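Local atomic coordinates of ochratoxinase (Aspergillus niger, PDB entry 4C65), a protein that hydrolyses ochratoxin A to ochratoxin alpha and L-phenylalanine as a zinc-dependent carboxypeptidase of the amidohydrolase superfamily. Residues 66-72 / 111-117. Residues are numbered along the deposited sequence; the frame is centred on the assembly and turned at random.
Sequences WDCHMHF and SYRDLAG
Trp66 and Asp67 pair in parallel with Ser111 and Tyr112, and Met70 with Asp114, where two neighbouring strands of the TIM barrel of this amidohydrolase meet. Beyond them both chains run on into loops. Helix 90-106 lies in the crossover between them. The first segment carries the HxH motif, in which His69 and His71 bind zinc.

Backbone hydrogen bonds run from Asp67 N to Ser111 O and from Arg113 N to Asp67 O. After a beta bulge, Met70 N donates to Arg113 O and Leu115 N to Met70 O.

At the bulge the Cys68 carbonyl is taken by the side chain of Arg113. Arg113 NE and NH2 both bond to Cys68 O, side-on and in the guanidinium plane, at 2.7 Å and 2.8 Å. The bend at chi3 (62°) turns the guanidinium back to this carbonyl. Its NH2 also forms a salt bridge with Glu264, which accepts a hydrogen bond from His69 ND1. Glu264 thus probably helps to orient the zinc ligand. Leu115 CD1 covers one face of the His69 ring, 3.6 Å from its centroid.

On the face with Asp67 and Asp114, Met70 lies over the Tyr112 ring. Met70 CG sits over the face toward the rim, Met70 CE is 3.5 Å from Tyr112 CZ, and Met70 SD makes a Met-aromatic contact. Phe72 CZ meets the edge of the same ring. On the other face, Ser111 CB sits 3.3 Å from the centroid of the five-membered ring of Trp66, whose indole also meets Tyr137.

Asp67 OD1 closes an Asx turn by accepting from His69 N, while OD2 bonds to Thr335. Asp114 forms another Asx turn. Its OD2 is held by Ser138. Asp114 OD1 accepts from Phe72 N at 2.9 Å and from Ala116 N at 3.3 Å, the two donors approaching from opposite faces of the carboxylate.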
ATOM      1  N   TRP A  66     -38.023  13.555  21.744  1.00 13.65           N
ATOM      2  CA  TRP A  66     -36.840  12.782  21.369  1.00 13.66           C
ATOM      3  C   TRP A  66     -37.233  11.708  20.361  1.00 13.90           C
ATOM      4  O   TRP A  66     -38.332  11.167  20.419  1.00 14.90           O
ATOM      5  CB  TRP A  66     -36.263  12.039  22.546  1.00 14.18           C
ATOM      6  CG  TRP A  66     -35.416  12.832  23.463  1.00 14.07           C
ATOM      7  CD1 TRP A  66     -35.800  13.882  24.218  1.00 14.08           C
ATOM      8  CD2 TRP A  66     -34.055  12.560  23.813  1.00 14.15           C
ATOM      9  NE1 TRP A  66     -34.740  14.331  24.977  1.00 14.07           N
ATOM     10  CE2 TRP A  66     -33.659  13.529  24.741  1.00 14.19           C
ATOM     11  CE3 TRP A  66     -33.125  11.601  23.409  1.00 14.67           C
ATOM     12  CZ2 TRP A  66     -32.374  13.586  25.255  1.00 14.52           C
ATOM     13  CZ3 TRP A  66     -31.854  11.643  23.947  1.00 14.93           C
ATOM     14  CH2 TRP A  66     -31.497  12.626  24.871  1.00 14.92           C
ATOM     15  N   ASP A  67     -36.348  11.434  19.408  1.00 13.60           N
ATOM     16  CA  ASP A  67     -36.384  10.170  18.719  1.00 13.83           C
ATOM     17  C   ASP A  67     -35.066   9.477  18.955  1.00 14.12           C
ATOM     18  O   ASP A  67     -34.000  10.053  18.688  1.00 14.15           O
ATOM     19  CB  ASP A  67     -36.666  10.324  17.243  1.00 13.53           C
ATOM     20  CG  ASP A  67     -37.108   9.003  16.618  1.00 14.12           C
ATOM     21  OD1 ASP A  67     -36.219   8.135  16.366  1.00 14.07           O
ATOM     22  OD2 ASP A  67     -38.327   8.847  16.411  1.00 14.45           O
ATOM     23  N   CYS A  68     -35.144   8.246  19.451  1.00 14.88           N
ATOM     24  CA  CYS A  68     -33.971   7.519  19.878  1.00 15.51           C
ATOM     25  C   CYS A  68     -33.410   6.559  18.846  1.00 16.16           C
ATOM     26  O   CYS A  68     -32.508   5.778  19.152  1.00 17.11           O
ATOM     27  CB  CYS A  68     -34.291   6.772  21.154  1.00 16.31           C
ATOM     28  SG  CYS A  68     -34.770   7.881  22.499  1.00 16.25           S
ATOM     29  N   HIS A  69     -33.941   6.593  17.633  1.00 16.05           N
ATOM     30  CA  HIS A  69     -33.406   5.771  16.570  1.00 16.73           C
ATOM     31  C   HIS A  69     -33.423   6.467  15.207  1.00 16.25           C
ATOM     32  O   HIS A  69     -34.264   6.183  14.376  1.00 16.46           O
ATOM     33  CB  HIS A  69     -34.142   4.434  16.475  1.00 18.01           C
ATOM     34  CG  HIS A  69     -33.354   3.389  15.747  1.00 19.14           C
ATOM     35  ND1 HIS A  69     -33.139   2.135  16.262  1.00 20.58           N
ATOM     36  CD2 HIS A  69     -32.659   3.438  14.586  1.00 18.95           C
ATOM     37  CE1 HIS A  69     -32.382   1.441  15.429  1.00 21.11           C
ATOM     38  NE2 HIS A  69     -32.071   2.210  14.411  1.00 20.02           N
ATOM     39  N   MET A  70     -32.470   7.361  14.996  1.00 15.79           N
ATOM     40  CA  MET A  70     -32.335   8.076  13.740  1.00 15.64           C
ATOM     41  C   MET A  70     -31.067   7.613  13.048  1.00 16.31           C
ATOM     42  O   MET A  70     -30.207   7.025  13.667  1.00 16.48           O
ATOM     43  CB  MET A  70     -32.273   9.576  13.997  1.00 14.72           C
ATOM     44  CG  MET A  70     -33.485  10.157  14.742  1.00 14.59           C
ATOM     45  SD  MET A  70     -35.049   9.802  13.936  1.00 15.30           S
ATOM     46  CE  MET A  70     -34.853  10.845  12.485  1.00 15.19           C
ATOM     47  N   HIS A  71     -30.978   7.825  11.747  1.00 17.09           N
ATOM     48  CA  HIS A  71     -29.740   7.571  11.044  1.00 18.33           C
ATOM     49  C   HIS A  71     -29.409   8.741  10.129  1.00 17.92           C
ATOM     50  O   HIS A  71     -30.184   9.103   9.264  1.00 17.81           O
ATOM     51  CB  HIS A  71     -29.737   6.224  10.308  1.00 20.32           C
ATOM     52  CG  HIS A  71     -30.900   6.017   9.384  1.00 22.36           C
ATOM     53  ND1 HIS A  71     -31.877   5.071   9.621  1.00 24.56           N
ATOM     54  CD2 HIS A  71     -31.225   6.598   8.201  1.00 23.14           C
ATOM     55  CE1 HIS A  71     -32.762   5.090   8.636  1.00 24.94           C
ATOM     56  NE2 HIS A  71     -32.396   6.017   7.768  1.00 24.14           N
ATOM     57  N   PHE A  72     -28.251   9.341  10.368  1.00 17.62           N
ATOM     58  CA  PHE A  72     -27.839  10.525   9.687  1.00 17.80           C
ATOM     59  C   PHE A  72     -27.103  10.136   8.424  1.00 18.67           C
ATOM     60  O   PHE A  72     -25.886  10.261   8.321  1.00 18.83           O
ATOM     61  CB  PHE A  72     -26.954  11.379  10.605  1.00 17.81           C
ATOM     62  CG  PHE A  72     -27.732  12.306  11.510  1.00 17.32           C
ATOM     63  CD1 PHE A  72     -28.645  11.809  12.421  1.00 16.93           C
ATOM     64  CD2 PHE A  72     -27.511  13.672  11.472  1.00 17.22           C
ATOM     65  CE1 PHE A  72     -29.353  12.662  13.258  1.00 16.73           C
ATOM     66  CE2 PHE A  72     -28.207  14.518  12.302  1.00 16.88           C
ATOM     67  CZ  PHE A  72     -29.124  14.011  13.212  1.00 16.59           C
ATOM     68  N   SER A 111     -34.255  16.631  20.433  1.00 13.43           N
ATOM     69  CA  SER A 111     -33.155  15.688  20.576  1.00 13.33           C
ATOM     70  C   SER A 111     -33.348  14.488  19.661  1.00 13.29           C
ATOM     71  O   SER A 111     -34.454  13.980  19.517  1.00 13.44           O
ATOM     72  CB  SER A 111     -32.995  15.215  22.041  1.00 13.33           C
ATOM     73  OG  SER A 111     -32.478  16.249  22.887  1.00 13.33           O
ATOM     74  N   TYR A 112     -32.242  14.051  19.076  1.00 13.22           N
ATOM     75  CA  TYR A 112     -32.167  12.887  18.240  1.00 13.09           C
ATOM     76  C   TYR A 112     -30.982  12.011  18.696  1.00 13.10           C
ATOM     77  O   TYR A 112     -29.915  12.512  18.972  1.00 12.36           O
ATOM     78  CB  TYR A 112     -31.863  13.312  16.812  1.00 12.94           C
ATOM     79  CG  TYR A 112     -33.021  13.587  15.865  1.00 13.00           C
ATOM     80  CD1 TYR A 112     -34.340  13.299  16.191  1.00 12.92           C
ATOM     81  CD2 TYR A 112     -32.754  14.070  14.579  1.00 12.88           C
ATOM     82  CE1 TYR A 112     -35.354  13.528  15.267  1.00 13.03           C
ATOM     83  CE2 TYR A 112     -33.752  14.278  13.665  1.00 12.95           C
ATOM     84  CZ  TYR A 112     -35.051  14.030  14.013  1.00 12.97           C
ATOM     85  OH  TYR A 112     -36.019  14.236  13.071  1.00 13.11           O
ATOM     86  N   ARG A 113     -31.202  10.697  18.771  1.00 13.78           N
ATOM     87  CA  ARG A 113     -30.109   9.742  18.872  1.00 13.88           C
ATOM     88  C   ARG A 113     -29.864   9.112  17.509  1.00 14.22           C
ATOM     89  O   ARG A 113     -30.679   8.318  17.020  1.00 14.22           O
ATOM     90  CB  ARG A 113     -30.386   8.674  19.938  1.00 14.20           C
ATOM     91  CG  ARG A 113     -29.145   7.855  20.296  1.00 14.16           C
ATOM     92  CD  ARG A 113     -29.426   6.810  21.357  1.00 14.51           C
ATOM     93  NE  ARG A 113     -30.411   5.828  20.909  1.00 14.70           N
ATOM     94  CZ  ARG A 113     -30.607   4.630  21.452  1.00 15.33           C
ATOM     95  NH1 ARG A 113     -29.875   4.206  22.479  1.00 15.84           N
ATOM     96  NH2 ARG A 113     -31.540   3.828  20.956  1.00 15.60           N
ATOM     97  N   ASP A 114     -28.753   9.523  16.896  1.00 14.76           N
ATOM     98  CA  ASP A 114     -28.272   9.005  15.628  1.00 15.39           C
ATOM     99  C   ASP A 114     -27.537   7.692  15.895  1.00 16.21           C
ATOM    100  O   ASP A 114     -26.608   7.661  16.701  1.00 16.16           O
ATOM    101  CB  ASP A 114     -27.308  10.022  15.009  1.00 15.29           C
ATOM    102  CG  ASP A 114     -26.585   9.498  13.814  1.00 14.86           C
ATOM    103  OD1 ASP A 114     -27.170   8.729  13.028  1.00 15.30           O
ATOM    104  OD2 ASP A 114     -25.438   9.914  13.611  1.00 15.03           O
ATOM    105  N   LEU A 115     -27.921   6.631  15.195  1.00 16.74           N
ATOM    106  CA  LEU A 115     -27.332   5.309  15.422  1.00 17.14           C
ATOM    107  C   LEU A 115     -26.551   4.750  14.233  1.00 17.35           C
ATOM    108  O   LEU A 115     -26.010   3.638  14.290  1.00 18.70           O
ATOM    109  CB  LEU A 115     -28.430   4.344  15.838  1.00 17.41           C
ATOM    110  CG  LEU A 115     -29.048   4.632  17.201  1.00 17.77           C
ATOM    111  CD1 LEU A 115     -30.130   3.600  17.486  1.00 18.14           C
ATOM    112  CD2 LEU A 115     -27.983   4.604  18.300  1.00 17.71           C
ATOM    113  N   ALA A 116     -26.432   5.520  13.162  1.00 16.87           N
ATOM    114  CA  ALA A 116     -25.471   5.207  12.114  1.00 16.68           C
ATOM    115  C   ALA A 116     -25.387   6.396  11.182  1.00 16.71           C
ATOM    116  O   ALA A 116     -26.378   6.762  10.552  1.00 18.00           O
ATOM    117  CB  ALA A 116     -25.905   3.977  11.339  1.00 16.78           C
ATOM    118  N   GLY A 117     -24.236   7.016  11.067  1.00 16.34           N
ATOM    119  CA  GLY A 117     -24.101   8.086  10.092  1.00 16.37           C
ATOM    120  C   GLY A 117     -23.229   9.239  10.533  1.00 16.24           C
ATOM    121  O   GLY A 117     -22.285   9.065  11.312  1.00 17.53           O
TER